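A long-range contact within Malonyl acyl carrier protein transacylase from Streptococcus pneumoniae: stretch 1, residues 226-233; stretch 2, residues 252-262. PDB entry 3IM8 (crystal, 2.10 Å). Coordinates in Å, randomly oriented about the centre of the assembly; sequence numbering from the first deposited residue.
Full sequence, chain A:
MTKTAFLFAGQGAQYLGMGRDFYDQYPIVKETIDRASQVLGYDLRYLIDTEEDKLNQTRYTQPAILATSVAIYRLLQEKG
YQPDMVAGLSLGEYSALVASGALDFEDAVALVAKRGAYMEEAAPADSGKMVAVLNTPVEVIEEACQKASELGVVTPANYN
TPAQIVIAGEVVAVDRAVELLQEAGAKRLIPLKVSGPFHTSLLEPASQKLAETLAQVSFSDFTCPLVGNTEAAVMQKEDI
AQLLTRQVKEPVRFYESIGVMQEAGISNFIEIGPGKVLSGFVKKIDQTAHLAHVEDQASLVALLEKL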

# COMPACT_ATOMS: atom_id res chain seq x y z
N LEU A 226 -11.88 3.00 8.18
CA LEU A 226 -10.70 2.91 7.28
C LEU A 226 -10.46 4.28 6.65
O LEU A 226 -11.38 4.89 6.14
CB LEU A 226 -10.93 1.86 6.20
CG LEU A 226 -9.84 1.73 5.10
CD1 LEU A 226 -9.82 0.34 4.60
CD2 LEU A 226 -10.08 2.63 3.90
N VAL A 227 -9.22 4.79 6.73
CA VAL A 227 -8.82 6.04 6.08
C VAL A 227 -8.28 5.74 4.68
O VAL A 227 -7.24 5.09 4.53
CB VAL A 227 -7.81 6.81 6.95
CG1 VAL A 227 -7.43 8.13 6.31
CG2 VAL A 227 -8.40 7.07 8.35
N GLY A 228 -9.00 6.17 3.64
CA GLY A 228 -8.61 5.82 2.28
C GLY A 228 -7.45 6.63 1.72
O GLY A 228 -7.25 7.79 2.05
N ASN A 229 -6.68 6.00 0.83
CA ASN A 229 -5.50 6.60 0.21
C ASN A 229 -5.82 7.83 -0.64
O ASN A 229 -5.07 8.84 -0.64
CB ASN A 229 -4.84 5.54 -0.70
CG ASN A 229 -4.04 4.48 0.07
OD1 ASN A 229 -3.78 4.57 1.31
ND2 ASN A 229 -3.61 3.50 -0.66
N THR A 230 -6.94 7.74 -1.36
CA THR A 230 -7.26 8.71 -2.42
C THR A 230 -7.72 10.04 -1.81
O THR A 230 -7.11 11.11 -2.09
CB THR A 230 -8.28 8.12 -3.43
OG1 THR A 230 -7.81 6.85 -3.89
CG2 THR A 230 -8.49 9.05 -4.59
N GLU A 231 -8.71 9.94 -0.92
CA GLU A 231 -9.33 11.14 -0.35
C GLU A 231 -8.73 11.53 0.99
O GLU A 231 -9.02 12.60 1.49
CB GLU A 231 -10.83 10.94 -0.18
CG GLU A 231 -11.59 10.63 -1.48
CD GLU A 231 -11.91 11.87 -2.32
OE1 GLU A 231 -11.01 12.49 -2.94
OE2 GLU A 231 -13.12 12.20 -2.38
N ALA A 232 -7.87 10.67 1.55
CA ALA A 232 -7.34 10.84 2.91
C ALA A 232 -8.51 11.14 3.84
O ALA A 232 -8.50 12.12 4.56
CB ALA A 232 -6.29 11.92 2.96
N ALA A 233 -9.53 10.27 3.81
CA ALA A 233 -10.73 10.45 4.64
C ALA A 233 -11.28 9.08 4.98
O ALA A 233 -10.93 8.09 4.31
CB ALA A 233 -11.77 11.28 3.86
N VAL A 252 -1.53 8.57 -3.83
CA VAL A 252 -1.67 8.07 -2.45
C VAL A 252 -1.21 9.10 -1.39
O VAL A 252 -0.08 9.55 -1.35
CB VAL A 252 -0.92 6.74 -2.28
CG1 VAL A 252 -0.97 6.26 -0.82
CG2 VAL A 252 -1.50 5.68 -3.22
N ARG A 253 -2.14 9.50 -0.54
CA ARG A 253 -1.91 10.63 0.34
C ARG A 253 -1.73 10.08 1.75
O ARG A 253 -2.67 10.05 2.56
CB ARG A 253 -3.05 11.66 0.24
CG ARG A 253 -3.13 12.32 -1.10
CD ARG A 253 -4.28 13.36 -1.18
NE ARG A 253 -4.28 14.04 -2.48
CZ ARG A 253 -3.52 15.11 -2.81
NH1 ARG A 253 -2.68 15.69 -1.94
NH2 ARG A 253 -3.61 15.61 -4.04
N PHE A 254 -0.50 9.60 2.01
CA PHE A 254 -0.24 8.89 3.26
C PHE A 254 -0.22 9.83 4.48
O PHE A 254 -0.93 9.57 5.44
CB PHE A 254 1.05 8.03 3.19
CG PHE A 254 1.26 7.16 4.42
CD1 PHE A 254 2.23 7.50 5.37
CD2 PHE A 254 0.47 6.01 4.63
CE1 PHE A 254 2.44 6.73 6.48
CE2 PHE A 254 0.63 5.22 5.78
CZ PHE A 254 1.63 5.57 6.72
N TYR A 255 0.55 10.93 4.43
CA TYR A 255 0.70 11.75 5.66
C TYR A 255 -0.59 12.43 6.07
O TYR A 255 -0.88 12.56 7.25
CB TYR A 255 1.88 12.74 5.60
CG TYR A 255 1.85 13.82 4.53
CD1 TYR A 255 2.65 13.70 3.38
CD2 TYR A 255 1.07 14.98 4.68
CE1 TYR A 255 2.67 14.69 2.40
CE2 TYR A 255 1.08 15.97 3.71
CZ TYR A 255 1.88 15.82 2.58
OH TYR A 255 1.90 16.78 1.62
N GLU A 256 -1.39 12.81 5.07
CA GLU A 256 -2.71 13.39 5.35
C GLU A 256 -3.59 12.38 6.03
O GLU A 256 -4.33 12.73 6.94
CB GLU A 256 -3.39 13.81 4.06
CG GLU A 256 -2.77 15.04 3.43
CD GLU A 256 -3.22 15.18 2.01
OE1 GLU A 256 -2.32 15.18 1.09
OE2 GLU A 256 -4.48 15.22 1.85
N SER A 257 -3.50 11.12 5.58
CA SER A 257 -4.22 10.03 6.23
C SER A 257 -3.79 9.82 7.70
O SER A 257 -4.63 9.52 8.56
CB SER A 257 -4.06 8.73 5.43
OG SER A 257 -4.54 8.94 4.12
N ILE A 258 -2.49 9.92 7.97
CA ILE A 258 -1.97 9.79 9.34
C ILE A 258 -2.48 10.96 10.21
O ILE A 258 -2.77 10.78 11.40
CB ILE A 258 -0.42 9.75 9.40
CG1 ILE A 258 0.17 8.53 8.68
CG2 ILE A 258 0.04 9.72 10.89
CD1 ILE A 258 -0.21 7.18 9.32
N GLY A 259 -2.59 12.14 9.61
CA GLY A 259 -3.24 13.31 10.28
C GLY A 259 -4.72 13.15 10.64
O GLY A 259 -5.13 13.55 11.72
N VAL A 260 -5.53 12.57 9.75
CA VAL A 260 -6.88 12.13 10.08
C VAL A 260 -6.91 11.13 11.27
O VAL A 260 -7.79 11.25 12.16
CB VAL A 260 -7.62 11.51 8.84
CG1 VAL A 260 -8.90 10.75 9.24
CG2 VAL A 260 -7.94 12.61 7.79
N MET A 261 -6.01 10.14 11.29
CA MET A 261 -5.98 9.25 12.44
C MET A 261 -5.56 9.98 13.76
O MET A 261 -6.16 9.77 14.79
CB MET A 261 -5.10 8.00 12.19
CG MET A 261 -5.50 7.23 10.96
SD MET A 261 -4.26 6.02 10.57
CE MET A 261 -5.27 4.64 10.19
N GLN A 262 -4.54 10.82 13.72
CA GLN A 262 -4.16 11.63 14.92
C GLN A 262 -5.30 12.53 15.39
O GLN A 262 -5.60 12.55 16.59
CB GLN A 262 -2.87 12.43 14.70
CG GLN A 262 -1.76 11.50 14.28
CD GLN A 262 -0.44 12.13 14.37
OE1 GLN A 262 -0.06 12.92 13.51
NE2 GLN A 262 0.30 11.80 15.44
O HOH W 1 -4.90 6.09 3.55
O HOH W 2 -5.43 11.58 -3.82

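The loop of stretch 1 packs against the end of a strand and the first turns of the helix that follows it, burying 471 Å² in total. Contact begins at Val 252, whose CB points sideways and whose CG1 lies 3.7 Å from CG of Asn 229; the branched side chain lends an apolar flank to the asparagine, which is itself buried.

Arg 253, at the N-cap position of the helix, supplies the direct hydrogen bond between the stretches: its N donates to O of Asn 229 (3.0 Å, 155°). Its side chain passes the loop at CD, 3.7 Å from O of Thr 230, and the guanidinium then leads away from that oxygen. Water 2 donates to O of Thr 230 (2.5 Å) and accepts a weak bond from NE of Arg 253 (3.0 Å). Farther out, NH1 of Arg 253 forms a salt bridge with OE1 of Glu 256 (3.1 Å), a tie within stretch 2. The CB of Glu 256 points toward the loop and meets CB of Ala 232 at 3.6 Å, so the aliphatic base of an acidic residue serves as packing surface.

Ser 257 is buried and meets Val 227, Gly 228 and Ala 232. Its OG donates to O of Arg 253 (2.7 Å), one turn back, and receives a hydrogen bond from water 1 (2.9 Å), which also donates to O of Val 227 (2.7 Å). The small side chain lets the loop come close: CB of Ala 232 is 3.6 Å from OG of Ser 257, and CG1 of Val 227 is 3.5 Å from CB of Ser 257.

One turn on, the contact becomes largely apolar. CG1 of Val 260 lies 3.8 Å from CG2 of Val 227, while CG2 of Val 260 approaches O of Ala 232 at 3.3 Å. Met 261 starts sideways, but with chi1 in the m well its CG comes to 3.9 Å from CG2 of Val 227.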